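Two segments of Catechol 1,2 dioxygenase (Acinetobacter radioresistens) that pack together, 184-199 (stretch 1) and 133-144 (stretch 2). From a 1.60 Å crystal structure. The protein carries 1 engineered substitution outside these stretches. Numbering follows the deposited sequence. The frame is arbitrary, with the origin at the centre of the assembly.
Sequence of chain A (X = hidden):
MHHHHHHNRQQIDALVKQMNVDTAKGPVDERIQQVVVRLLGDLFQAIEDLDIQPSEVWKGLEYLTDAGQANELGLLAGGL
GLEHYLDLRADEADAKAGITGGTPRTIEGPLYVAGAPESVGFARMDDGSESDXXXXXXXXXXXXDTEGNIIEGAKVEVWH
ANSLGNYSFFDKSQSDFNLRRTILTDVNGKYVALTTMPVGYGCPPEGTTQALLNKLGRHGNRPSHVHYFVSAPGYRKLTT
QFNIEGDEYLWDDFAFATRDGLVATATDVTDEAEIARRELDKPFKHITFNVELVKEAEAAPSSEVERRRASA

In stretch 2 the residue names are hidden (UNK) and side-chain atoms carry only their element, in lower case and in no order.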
# COMPACT_ATOMS: atom_id res chain seq x y z
N LEU A 184 -35.35 -12.15 3.10
CA LEU A 184 -36.22 -11.07 3.59
C LEU A 184 -37.09 -11.62 4.70
O LEU A 184 -37.70 -12.67 4.54
CB LEU A 184 -37.10 -10.49 2.46
CG LEU A 184 -36.37 -10.01 1.21
CD1 LEU A 184 -37.38 -9.62 0.08
CD2 LEU A 184 -35.44 -8.84 1.55
N THR A 185 -37.16 -10.92 5.83
CA THR A 185 -37.95 -11.46 6.96
C THR A 185 -39.43 -11.55 6.56
O THR A 185 -39.94 -10.71 5.78
CB THR A 185 -37.82 -10.66 8.25
OG1 THR A 185 -38.17 -9.30 8.00
CG2 THR A 185 -36.34 -10.70 8.78
N ASP A 186 -40.10 -12.57 7.07
CA ASP A 186 -41.49 -12.84 6.69
C ASP A 186 -42.45 -12.02 7.55
O ASP A 186 -42.05 -11.12 8.30
CB ASP A 186 -41.78 -14.35 6.77
CG ASP A 186 -41.67 -14.92 8.20
OD1 ASP A 186 -41.84 -14.19 9.20
OD2 ASP A 186 -41.46 -16.14 8.31
N VAL A 187 -43.75 -12.32 7.42
CA VAL A 187 -44.79 -11.60 8.16
C VAL A 187 -44.66 -11.66 9.70
O VAL A 187 -45.20 -10.80 10.40
CB VAL A 187 -46.21 -12.07 7.70
CG1 VAL A 187 -46.50 -13.47 8.17
CG2 VAL A 187 -47.27 -11.10 8.21
N ASN A 188 -43.91 -12.64 10.20
CA ASN A 188 -43.67 -12.77 11.64
C ASN A 188 -42.29 -12.23 12.07
O ASN A 188 -41.88 -12.40 13.23
CB ASN A 188 -43.86 -14.23 12.09
CG ASN A 188 -45.26 -14.79 11.73
OD1 ASN A 188 -45.39 -15.86 11.13
ND2 ASN A 188 -46.29 -14.03 12.06
N GLY A 189 -41.61 -11.56 11.13
CA GLY A 189 -40.27 -10.99 11.37
C GLY A 189 -39.19 -12.05 11.37
O GLY A 189 -38.08 -11.79 11.81
N LYS A 190 -39.52 -13.24 10.87
CA LYS A 190 -38.61 -14.39 10.95
C LYS A 190 -37.77 -14.61 9.71
O LYS A 190 -38.22 -14.38 8.58
CB LYS A 190 -39.40 -15.67 11.25
CG LYS A 190 -39.95 -15.82 12.67
CD LYS A 190 -38.88 -16.29 13.71
CE LYS A 190 -37.97 -17.46 13.24
NZ LYS A 190 -38.69 -18.76 13.06
N TYR A 191 -36.52 -15.05 9.92
CA TYR A 191 -35.70 -15.65 8.89
C TYR A 191 -35.23 -17.05 9.33
O TYR A 191 -35.03 -17.31 10.52
CB TYR A 191 -34.50 -14.75 8.50
CG TYR A 191 -33.38 -14.80 9.54
CD1 TYR A 191 -32.28 -15.65 9.35
CD2 TYR A 191 -33.44 -14.03 10.69
CE1 TYR A 191 -31.25 -15.75 10.34
CE2 TYR A 191 -32.42 -14.08 11.68
CZ TYR A 191 -31.34 -14.94 11.48
OH TYR A 191 -30.34 -15.02 12.43
N VAL A 192 -35.04 -17.94 8.36
CA VAL A 192 -34.47 -19.26 8.60
C VAL A 192 -33.47 -19.54 7.49
O VAL A 192 -33.79 -19.43 6.30
CB VAL A 192 -35.56 -20.38 8.58
CG1 VAL A 192 -34.95 -21.77 8.79
CG2 VAL A 192 -36.65 -20.10 9.59
N ALA A 193 -32.26 -19.90 7.90
CA ALA A 193 -31.26 -20.37 6.99
C ALA A 193 -30.91 -21.83 7.27
O ALA A 193 -30.53 -22.20 8.38
CB ALA A 193 -29.99 -19.50 7.07
N LEU A 194 -31.01 -22.66 6.24
CA LEU A 194 -30.51 -24.04 6.28
C LEU A 194 -29.14 -24.08 5.60
O LEU A 194 -28.98 -23.73 4.42
CB LEU A 194 -31.52 -25.00 5.60
CG LEU A 194 -31.06 -26.46 5.40
CD1 LEU A 194 -30.74 -27.16 6.73
CD2 LEU A 194 -32.12 -27.25 4.59
N THR A 195 -28.12 -24.47 6.36
CA THR A 195 -26.75 -24.36 5.86
C THR A 195 -25.86 -25.45 6.46
O THR A 195 -26.36 -26.53 6.85
CB THR A 195 -26.21 -22.91 6.11
OG1 THR A 195 -25.00 -22.71 5.41
CG2 THR A 195 -26.06 -22.58 7.60
N THR A 196 -24.55 -25.18 6.49
CA THR A 196 -23.57 -26.10 7.08
C THR A 196 -22.74 -25.35 8.12
O THR A 196 -22.68 -24.11 8.09
CB THR A 196 -22.65 -26.73 6.04
OG1 THR A 196 -22.05 -25.72 5.21
CG2 THR A 196 -23.46 -27.68 5.15
N MET A 197 -22.18 -26.10 9.08
CA MET A 197 -21.38 -25.48 10.15
C MET A 197 -20.10 -24.86 9.59
O MET A 197 -19.31 -25.57 9.00
CB MET A 197 -20.98 -26.57 11.17
CG MET A 197 -22.06 -26.92 12.19
SD MET A 197 -22.51 -25.58 13.31
CE MET A 197 -21.01 -24.52 13.23
N PRO A 198 -19.91 -23.52 9.74
CA PRO A 198 -18.62 -22.96 9.33
C PRO A 198 -17.49 -23.38 10.25
O PRO A 198 -17.70 -23.59 11.44
CB PRO A 198 -18.84 -21.45 9.45
CG PRO A 198 -19.82 -21.30 10.53
CD PRO A 198 -20.79 -22.49 10.33
N VAL A 199 -16.30 -23.53 9.68
CA VAL A 199 -15.09 -23.72 10.48
C VAL A 199 -14.28 -22.43 10.42
O VAL A 199 -14.36 -21.67 9.46
CB VAL A 199 -14.30 -24.95 9.95
CG1 VAL A 199 -13.61 -24.65 8.67
CG2 VAL A 199 -13.33 -25.44 10.98
N UNK A 133 -19.58 -34.66 4.77
CA UNK A 133 -18.36 -34.30 5.50
C UNK A 133 -18.45 -33.12 6.46
O UNK A 133 -17.43 -32.70 7.03
c UNK A 133 -16.03 -31.72 1.79
c UNK A 133 -16.13 -32.98 2.62
c UNK A 133 -17.18 -34.10 4.56
c UNK A 133 -17.32 -32.94 3.59
n UNK A 133 -14.84 -31.75 0.85
N UNK A 134 -19.64 -32.60 6.63
CA UNK A 134 -19.83 -31.47 7.54
C UNK A 134 -21.23 -31.55 8.15
O UNK A 134 -22.17 -32.06 7.50
c UNK A 134 -20.73 -29.75 5.90
c UNK A 134 -19.42 -29.00 7.87
c UNK A 134 -19.60 -30.08 6.84
N UNK A 135 -21.36 -31.04 9.38
CA UNK A 135 -22.67 -30.98 10.06
C UNK A 135 -23.60 -29.99 9.36
O UNK A 135 -23.18 -28.91 8.90
o UNK A 135 -21.42 -31.13 13.51
o UNK A 135 -21.76 -32.73 12.05
c UNK A 135 -21.84 -31.54 12.41
c UNK A 135 -22.53 -30.52 11.52
N UNK A 136 -24.87 -30.38 9.28
CA UNK A 136 -25.94 -29.46 8.90
C UNK A 136 -26.20 -28.47 10.05
O UNK A 136 -26.14 -28.83 11.23
o UNK A 136 -27.03 -31.07 7.46
c UNK A 136 -27.23 -30.26 8.62
c UNK A 136 -28.38 -29.33 8.35
N UNK A 137 -26.43 -27.20 9.70
CA UNK A 137 -26.77 -26.15 10.66
C UNK A 137 -28.02 -25.43 10.20
O UNK A 137 -28.10 -25.02 9.05
c UNK A 137 -26.17 -24.09 13.00
c UNK A 137 -25.91 -23.83 11.52
c UNK A 137 -25.62 -25.12 10.74
c UNK A 137 -24.70 -22.88 11.35
N UNK A 138 -28.98 -25.28 11.11
CA UNK A 138 -30.10 -24.35 10.92
C UNK A 138 -29.87 -23.13 11.79
O UNK A 138 -29.61 -23.25 13.02
c UNK A 138 -32.54 -23.92 11.43
c UNK A 138 -31.78 -26.08 10.25
c UNK A 138 -33.01 -26.96 10.55
c UNK A 138 -31.44 -25.00 11.30
N UNK A 139 -29.95 -21.95 11.17
CA UNK A 139 -29.90 -20.69 11.88
C UNK A 139 -31.26 -20.05 11.76
O UNK A 139 -31.82 -19.98 10.65
c UNK A 139 -28.82 -18.41 12.06
c UNK A 139 -28.91 -19.67 11.23
c UNK A 139 -27.55 -20.33 11.03
c UNK A 139 -26.60 -19.49 10.16
N UNK A 140 -31.80 -19.58 12.87
CA UNK A 140 -33.04 -18.80 12.79
C UNK A 140 -33.14 -17.70 13.80
O UNK A 140 -32.43 -17.71 14.82
c UNK A 140 -34.29 -19.67 12.77
c UNK A 140 -34.64 -20.37 14.03
c UNK A 140 -35.71 -21.46 13.78
o UNK A 140 -36.51 -21.36 12.83
o UNK A 140 -35.75 -22.43 14.52
N UNK A 141 -33.95 -16.71 13.46
CA UNK A 141 -34.11 -15.55 14.33
C UNK A 141 -35.27 -14.69 13.92
O UNK A 141 -35.83 -14.86 12.84
N UNK A 142 -35.60 -13.76 14.81
CA UNK A 142 -36.60 -12.74 14.57
C UNK A 142 -35.89 -11.40 14.54
O UNK A 142 -35.00 -11.14 15.37
c UNK A 142 -38.79 -11.75 15.44
o UNK A 142 -38.22 -14.10 15.79
c UNK A 142 -37.65 -12.78 15.69
N UNK A 143 -36.29 -10.52 13.62
CA UNK A 143 -35.76 -9.17 13.56
C UNK A 143 -36.82 -8.23 14.14
O UNK A 143 -37.96 -8.23 13.69
c UNK A 143 -34.81 -7.31 12.08
c UNK A 143 -35.38 -8.75 12.12
c UNK A 143 -34.35 -9.76 11.53
N UNK A 144 -36.42 -7.46 15.15
CA UNK A 144 -37.35 -6.58 15.87
C UNK A 144 -36.76 -5.19 16.04
O UNK A 144 -35.56 -4.96 15.82
c UNK A 144 -37.69 -7.13 17.27
c UNK A 144 -38.35 -8.49 17.20
o UNK A 144 -36.51 -7.19 18.09

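Position 133 carries four carbons in a row ending in a nitrogen, extended and out of reach of stretch 1; it is Lys133. At 134 a single carbon bears two others, a three-carbon fork, and one tip lies against Thr196 CG2. An isosteric threonine would have an oxygen here, so this is Val134, with CG1 3.5 Å from Thr196 CG2.

Position 135 has two carbons, the second carrying two oxygens, and its CB lies 3.7 Å from Met197 CG: Asp135. Its backbone O accepts a hydrogen bond from Met197 N (3.0 Å), the last rung of the ladder at this end. Position 136 shows one carbon bearing an oxygen and a carbon, the branch carbon against Leu194 CD1, hence Thr136; its CG2 meets Leu194 CD1 at 3.6 Å although its CA-to-CB bond points away.

At 137 four carbons fork at the second, beside Thr195, Met197 and Pro198. This is Leu137, whose CD1 lies 4.0 Å from Met197 SD and CD2 4.1 Å from Pro198 CD. Its backbone pairs with Thr195 in both directions, N to Thr195 O at 2.9 Å and O to Thr195 N at 2.7 Å.

Position 138 has four carbons forked at the first, one arm two carbons long, packed against Leu194 CD1. It is Ile138, with CG1 3.8 Å from Leu194 CD1. Position 139 has the same fork but lies on the other face, against the Tyr191 ring; it is Ile139, with CG2 4.0 Å from Tyr191 CE1.

Position 140 has three carbons, the third carrying two oxygens, one of them close to Lys190 NZ: Glu140. Its OE2 forms a salt bridge with Lys190 NZ, long at 3.4 Å and weak as a hydrogen bond. Position 141 has no side-chain atoms, and the Tyr191 ring lies over its backbone; it is Gly141. An ideal CB would be 2.8 Å from Tyr191 CE2, a clash.

Position 142, one carbon with an oxygen and a carbon, the oxygen near Lys190 CD, is Thr142, whose OG1 is 3.1 Å from Lys190 CD. At 143 a three-carbon fork without oxygen, one tip against Thr185 CG2, gives Val143; CG2 touches Thr185 CG2 at 3.5 Å, and N donates to Gly189 O (2.8 Å). Position 144 repeats the oxygen-and-carbon branch beyond contact with stretch 1: Thr144.

The contact is an antiparallel ladder that buries 1020 Å². Paired backbone hydrogen bonds at Tyr191–Gly141, Ala193–Ile139 and Thr195–Leu137 alternate with non-hydrogen-bonded pairs, where CA-H...O contacts help fill the gaps. Side chains alternate along both strands, so Tyr191, Ala193 and Thr195 share a buried face with Leu137 and Ile139, while Lys190, Val192 and Leu194 join Ile138, Glu140 and Thr142 on the other, where the salt bridge lies.

Stretch 2 (133-144) KVDTLIIEGTVT
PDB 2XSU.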